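Local coordinates for peroxisomal fatty acid beta-oxidation multifunctional protein MFP2 (Arabidopsis thaliana, PDB 2WTB), which carries out the hydration and dehydrogenation steps of peroxisomal fatty acid beta-oxidation during seed germination, acting on enoyl-CoA and 3-hydroxyacyl-CoA substrates, at residues Thr9-Ile21 and Asn42-Ala54. Sequence-based numbering, arbitrary orientation.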
loop_
_atom_site.group_PDB
_atom_site.type_symbol
_atom_site.label_atom_id
_atom_site.label_comp_id
_atom_site.label_asym_id
_atom_site.label_seq_id
_atom_site.Cartn_x
_atom_site.Cartn_y
_atom_site.Cartn_z
ATOM N N THR A 9 31.306 -1.267 -5.409
ATOM C CA THR A 9 31.503 -0.082 -6.236
ATOM C C THR A 9 32.783 -0.242 -7.041
ATOM O O THR A 9 33.747 -0.847 -6.573
ATOM C CB THR A 9 31.626 1.200 -5.396
ATOM O OG1 THR A 9 32.841 1.162 -4.638
ATOM C CG2 THR A 9 30.437 1.348 -4.455
ATOM N N VAL A 10 32.791 0.299 -8.253
ATOM C CA VAL A 10 33.983 0.273 -9.089
ATOM C C VAL A 10 34.415 1.695 -9.429
ATOM O O VAL A 10 33.600 2.510 -9.862
ATOM C CB VAL A 10 33.747 -0.517 -10.391
ATOM C CG1 VAL A 10 34.895 -0.295 -11.364
ATOM C CG2 VAL A 10 33.566 -2.001 -10.092
ATOM N N MET A 11 35.693 1.993 -9.221
ATOM C CA MET A 11 36.224 3.318 -9.529
ATOM C C MET A 11 37.242 3.259 -10.661
ATOM O O MET A 11 38.134 2.412 -10.662
ATOM C CB MET A 11 36.853 3.956 -8.287
ATOM C CG MET A 11 37.689 5.194 -8.580
ATOM S SD MET A 11 38.551 5.829 -7.125
ATOM C CE MET A 11 37.321 6.931 -6.447
ATOM N N GLU A 12 37.100 4.163 -11.624
ATOM C CA GLU A 12 38.025 4.241 -12.749
ATOM C C GLU A 12 38.451 5.684 -12.998
ATOM O O GLU A 12 37.616 6.582 -13.074
ATOM C CB GLU A 12 37.390 3.646 -14.006
ATOM C CG GLU A 12 37.000 2.185 -13.855
ATOM C CD GLU A 12 36.374 1.613 -15.108
ATOM O OE1 GLU A 12 36.129 2.387 -16.056
ATOM O OE2 GLU A 12 36.127 0.387 -15.145
ATOM N N VAL A 13 39.756 5.900 -13.119
ATOM C CA VAL A 13 40.291 7.240 -13.324
ATOM C C VAL A 13 40.565 7.510 -14.796
ATOM O O VAL A 13 41.428 6.877 -15.404
ATOM C CB VAL A 13 41.594 7.456 -12.535
ATOM C CG1 VAL A 13 42.099 8.873 -12.742
ATOM C CG2 VAL A 13 41.376 7.167 -11.058
ATOM N N GLY A 14 39.828 8.457 -15.364
ATOM C CA GLY A 14 39.994 8.816 -16.759
ATOM C C GLY A 14 41.314 9.514 -17.012
ATOM O O GLY A 14 42.080 9.768 -16.081
ATOM N N GLY A 15 41.582 9.822 -18.277
ATOM C CA GLY A 15 42.799 10.514 -18.660
ATOM C C GLY A 15 42.728 11.998 -18.360
ATOM O O GLY A 15 43.714 12.719 -18.503
ATOM N N ASP A 16 41.552 12.458 -17.945
ATOM C CA ASP A 16 41.373 13.850 -17.557
ATOM C C ASP A 16 41.545 14.004 -16.051
ATOM O O ASP A 16 41.463 15.108 -15.515
ATOM C CB ASP A 16 40.002 14.369 -17.996
ATOM C CG ASP A 16 38.859 13.523 -17.467
ATOM O OD1 ASP A 16 39.118 12.592 -16.673
ATOM O OD2 ASP A 16 37.701 13.792 -17.848
ATOM N N GLY A 17 41.777 12.884 -15.374
ATOM C CA GLY A 17 42.036 12.898 -13.948
ATOM C C GLY A 17 40.788 12.745 -13.104
ATOM O O GLY A 17 40.861 12.730 -11.875
ATOM N N VAL A 18 39.637 12.633 -13.760
ATOM C CA VAL A 18 38.375 12.468 -13.048
ATOM C C VAL A 18 38.128 11.007 -12.679
ATOM O O VAL A 18 38.207 10.116 -13.527
ATOM C CB VAL A 18 37.177 12.986 -13.867
ATOM C CG1 VAL A 18 35.912 12.936 -13.029
ATOM C CG2 VAL A 18 37.438 14.401 -14.353
ATOM N N ALA A 19 37.830 10.768 -11.406
ATOM C CA ALA A 19 37.524 9.426 -10.933
ATOM C C ALA A 19 36.017 9.176 -10.955
ATOM O O ALA A 19 35.254 9.863 -10.277
ATOM C CB ALA A 19 38.083 9.217 -9.529
ATOM N N VAL A 20 35.598 8.188 -11.741
ATOM C CA VAL A 20 34.191 7.817 -11.839
ATOM C C VAL A 20 33.899 6.591 -10.982
ATOM O O VAL A 20 34.489 5.531 -11.184
ATOM C CB VAL A 20 33.795 7.497 -13.289
ATOM C CG1 VAL A 20 32.306 7.193 -13.380
ATOM C CG2 VAL A 20 34.173 8.646 -14.209
ATOM N N ILE A 21 32.983 6.739 -10.031
ATOM C CA ILE A 21 32.609 5.648 -9.140
ATOM C C ILE A 21 31.210 5.146 -9.468
ATOM O O ILE A 21 30.240 5.902 -9.391
ATOM C CB ILE A 21 32.634 6.099 -7.670
ATOM C CG1 ILE A 21 33.997 6.692 -7.316
ATOM C CG2 ILE A 21 32.291 4.942 -6.742
ATOM C CD1 ILE A 21 34.090 7.151 -5.887
ATOM N N ASN A 42 37.173 4.210 -1.819
ATOM C CA ASN A 42 37.300 4.935 -3.076
ATOM C C ASN A 42 37.797 6.350 -2.834
ATOM O O ASN A 42 38.782 6.787 -3.435
ATOM C CB ASN A 42 35.956 4.988 -3.806
ATOM C CG ASN A 42 35.595 3.675 -4.466
ATOM O OD1 ASN A 42 36.467 2.879 -4.815
ATOM N ND2 ASN A 42 34.300 3.445 -4.650
ATOM N N TYR A 43 37.113 7.059 -1.941
ATOM C CA TYR A 43 37.420 8.460 -1.678
ATOM C C TYR A 43 38.785 8.658 -1.030
ATOM O O TYR A 43 39.533 9.562 -1.404
ATOM C CB TYR A 43 36.310 9.118 -0.848
ATOM C CG TYR A 43 35.244 9.765 -1.705
ATOM C CD1 TYR A 43 35.354 11.094 -2.096
ATOM C CD2 TYR A 43 34.141 9.044 -2.144
ATOM C CE1 TYR A 43 34.391 11.691 -2.890
ATOM C CE2 TYR A 43 33.173 9.634 -2.938
ATOM C CZ TYR A 43 33.304 10.958 -3.307
ATOM O OH TYR A 43 32.347 11.551 -4.097
ATOM N N GLU A 44 39.111 7.807 -0.067
ATOM C CA GLU A 44 40.393 7.909 0.615
ATOM C C GLU A 44 41.535 7.751 -0.379
ATOM O O GLU A 44 42.602 8.338 -0.210
ATOM C CB GLU A 44 40.494 6.872 1.734
ATOM C CG GLU A 44 39.483 7.091 2.844
ATOM C CD GLU A 44 39.591 6.059 3.944
ATOM O OE1 GLU A 44 40.402 5.119 3.802
ATOM O OE2 GLU A 44 38.861 6.189 4.951
ATOM N N GLU A 45 41.298 6.965 -1.424
ATOM C CA GLU A 45 42.285 6.780 -2.478
ATOM C C GLU A 45 42.316 7.978 -3.420
ATOM O O GLU A 45 43.383 8.512 -3.727
ATOM C CB GLU A 45 41.999 5.501 -3.270
ATOM C CG GLU A 45 42.797 5.387 -4.562
ATOM C CD GLU A 45 42.541 4.086 -5.301
ATOM O OE1 GLU A 45 41.830 3.216 -4.753
ATOM O OE2 GLU A 45 43.056 3.932 -6.430
ATOM N N ALA A 46 41.140 8.398 -3.876
ATOM C CA ALA A 46 41.034 9.494 -4.834
ATOM C C ALA A 46 41.628 10.787 -4.286
ATOM O O ALA A 46 42.209 11.578 -5.029
ATOM C CB ALA A 46 39.582 9.706 -5.241
ATOM N N LEU A 47 41.484 10.997 -2.983
ATOM C CA LEU A 47 41.964 12.225 -2.360
ATOM C C LEU A 47 43.447 12.127 -2.009
ATOM O O LEU A 47 44.029 13.065 -1.465
ATOM C CB LEU A 47 41.128 12.561 -1.122
ATOM C CG LEU A 47 39.624 12.700 -1.374
ATOM C CD1 LEU A 47 38.840 12.729 -0.069
ATOM C CD2 LEU A 47 39.328 13.936 -2.214
ATOM N N SER A 48 44.053 10.989 -2.331
ATOM C CA SER A 48 45.476 10.781 -2.082
ATOM C C SER A 48 46.249 10.653 -3.388
ATOM O O SER A 48 47.460 10.874 -3.428
ATOM C CB SER A 48 45.694 9.537 -1.223
ATOM O OG SER A 48 45.031 9.661 0.023
ATOM N N ARG A 49 45.544 10.296 -4.457
ATOM C CA ARG A 49 46.168 10.130 -5.763
ATOM C C ARG A 49 46.383 11.471 -6.457
ATOM O O ARG A 49 45.449 12.253 -6.623
ATOM C CB ARG A 49 45.332 9.198 -6.644
ATOM C CG ARG A 49 45.382 7.739 -6.216
ATOM C CD ARG A 49 44.557 6.855 -7.133
ATOM N NE ARG A 49 44.930 7.013 -8.535
ATOM C CZ ARG A 49 44.520 6.208 -9.508
ATOM N NH1 ARG A 49 43.727 5.182 -9.232
ATOM N NH2 ARG A 49 44.903 6.425 -10.757
ATOM N N ASN A 50 47.621 11.727 -6.862
ATOM C CA ASN A 50 47.967 12.974 -7.535
ATOM C C ASN A 50 47.322 13.088 -8.909
ATOM O O ASN A 50 47.062 14.191 -9.391
ATOM C CB ASN A 50 49.484 13.109 -7.656
ATOM C CG ASN A 50 50.164 13.230 -6.310
ATOM O OD1 ASN A 50 49.624 13.835 -5.383
ATOM N ND2 ASN A 50 51.355 12.655 -6.193
ATOM N N ASP A 51 47.064 11.943 -9.533
ATOM C CA ASP A 51 46.476 11.910 -10.869
ATOM C C ASP A 51 44.968 12.155 -10.846
ATOM O O ASP A 51 44.340 12.295 -11.894
ATOM C CB ASP A 51 46.790 10.583 -11.566
ATOM C CG ASP A 51 46.450 9.382 -10.709
ATOM O OD1 ASP A 51 45.833 9.561 -9.640
ATOM O OD2 ASP A 51 46.803 8.253 -11.104
ATOM N N VAL A 52 44.394 12.205 -9.649
ATOM C CA VAL A 52 42.969 12.478 -9.498
ATOM C C VAL A 52 42.723 13.954 -9.188
ATOM O O VAL A 52 43.370 14.528 -8.313
ATOM C CB VAL A 52 42.349 11.607 -8.393
ATOM C CG1 VAL A 52 40.884 11.959 -8.193
ATOM C CG2 VAL A 52 42.510 10.137 -8.734
ATOM N N LYS A 53 41.788 14.562 -9.914
ATOM C CA LYS A 53 41.468 15.976 -9.733
ATOM C C LYS A 53 40.098 16.162 -9.090
ATOM O O LYS A 53 39.899 17.057 -8.270
ATOM C CB LYS A 53 41.503 16.712 -11.074
ATOM C CG LYS A 53 42.864 16.743 -11.747
ATOM C CD LYS A 53 42.815 17.576 -13.019
ATOM C CE LYS A 53 44.167 17.632 -13.705
ATOM N NZ LYS A 53 44.092 18.421 -14.965
ATOM N N ALA A 54 39.153 15.315 -9.477
ATOM C CA ALA A 54 37.798 15.384 -8.949
ATOM C C ALA A 54 37.153 14.003 -8.974
ATOM O O ALA A 54 37.777 13.027 -9.388
ATOM C CB ALA A 54 36.968 16.379 -9.746
HETATM O O HOH W 1 43.343 16.657 -17.055
#
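Strand 18-24, helix 33-46 and strand 54-59 form a beta-alpha-beta unit of the crotonase-type domain, with 8-13 as the edge strand antiparallel to 18-24; this N-terminal hairpin rests on the helix's last turn and the loop into strand 54-59. At the helix, Asn42 reaches between Met11 and Ile21, and its ND2 donates to Thr9 OG1 at 2.7 Å, a bent bond (136°) tilted from the amide plane. Met11 CG lies anti to the backbone N (chi1 167°), and a later bend at chi3 lays CE beside Asn42 CB (3.6 Å) and near Ala46 CB. Ile21 CD1 touches both Asn42 CB and, 4.0 Å off, Tyr43 CE2. Farther along, Val13 CG2 sits 3.3 Å above one face of the Arg49 guanidinium, offset toward its rim, and also touches Val52 CG2. Carboxylates at its edge fix the turn of that guanidinium: NE and NH2 grip the two oxygens of Asp51 side-on, and NH1 bonds Glu45 OE2. With an alanine in place of Arg49, Glu45 and Asp51 would probably lose the cation they share, and Val13 CG2 the flat group it rests on. At the hairpin turn, Gly17 O accepts from Lys53 N (2.8 Å), and Ala19 N donates almost straight to Ala54 O (3.0 Å), where strand 18-24 begins to run parallel to strand 54-59. A water links Asp16 O to Lys53 NZ, while Asp16 OD1 closes an Asx turn onto Val18 N and OD2 pairs with Arg198. Helix 193-205 covers Val18 and Ala54; on the sheet's other face, Tyr43 packs against helix 88-99 and bonds Ser105.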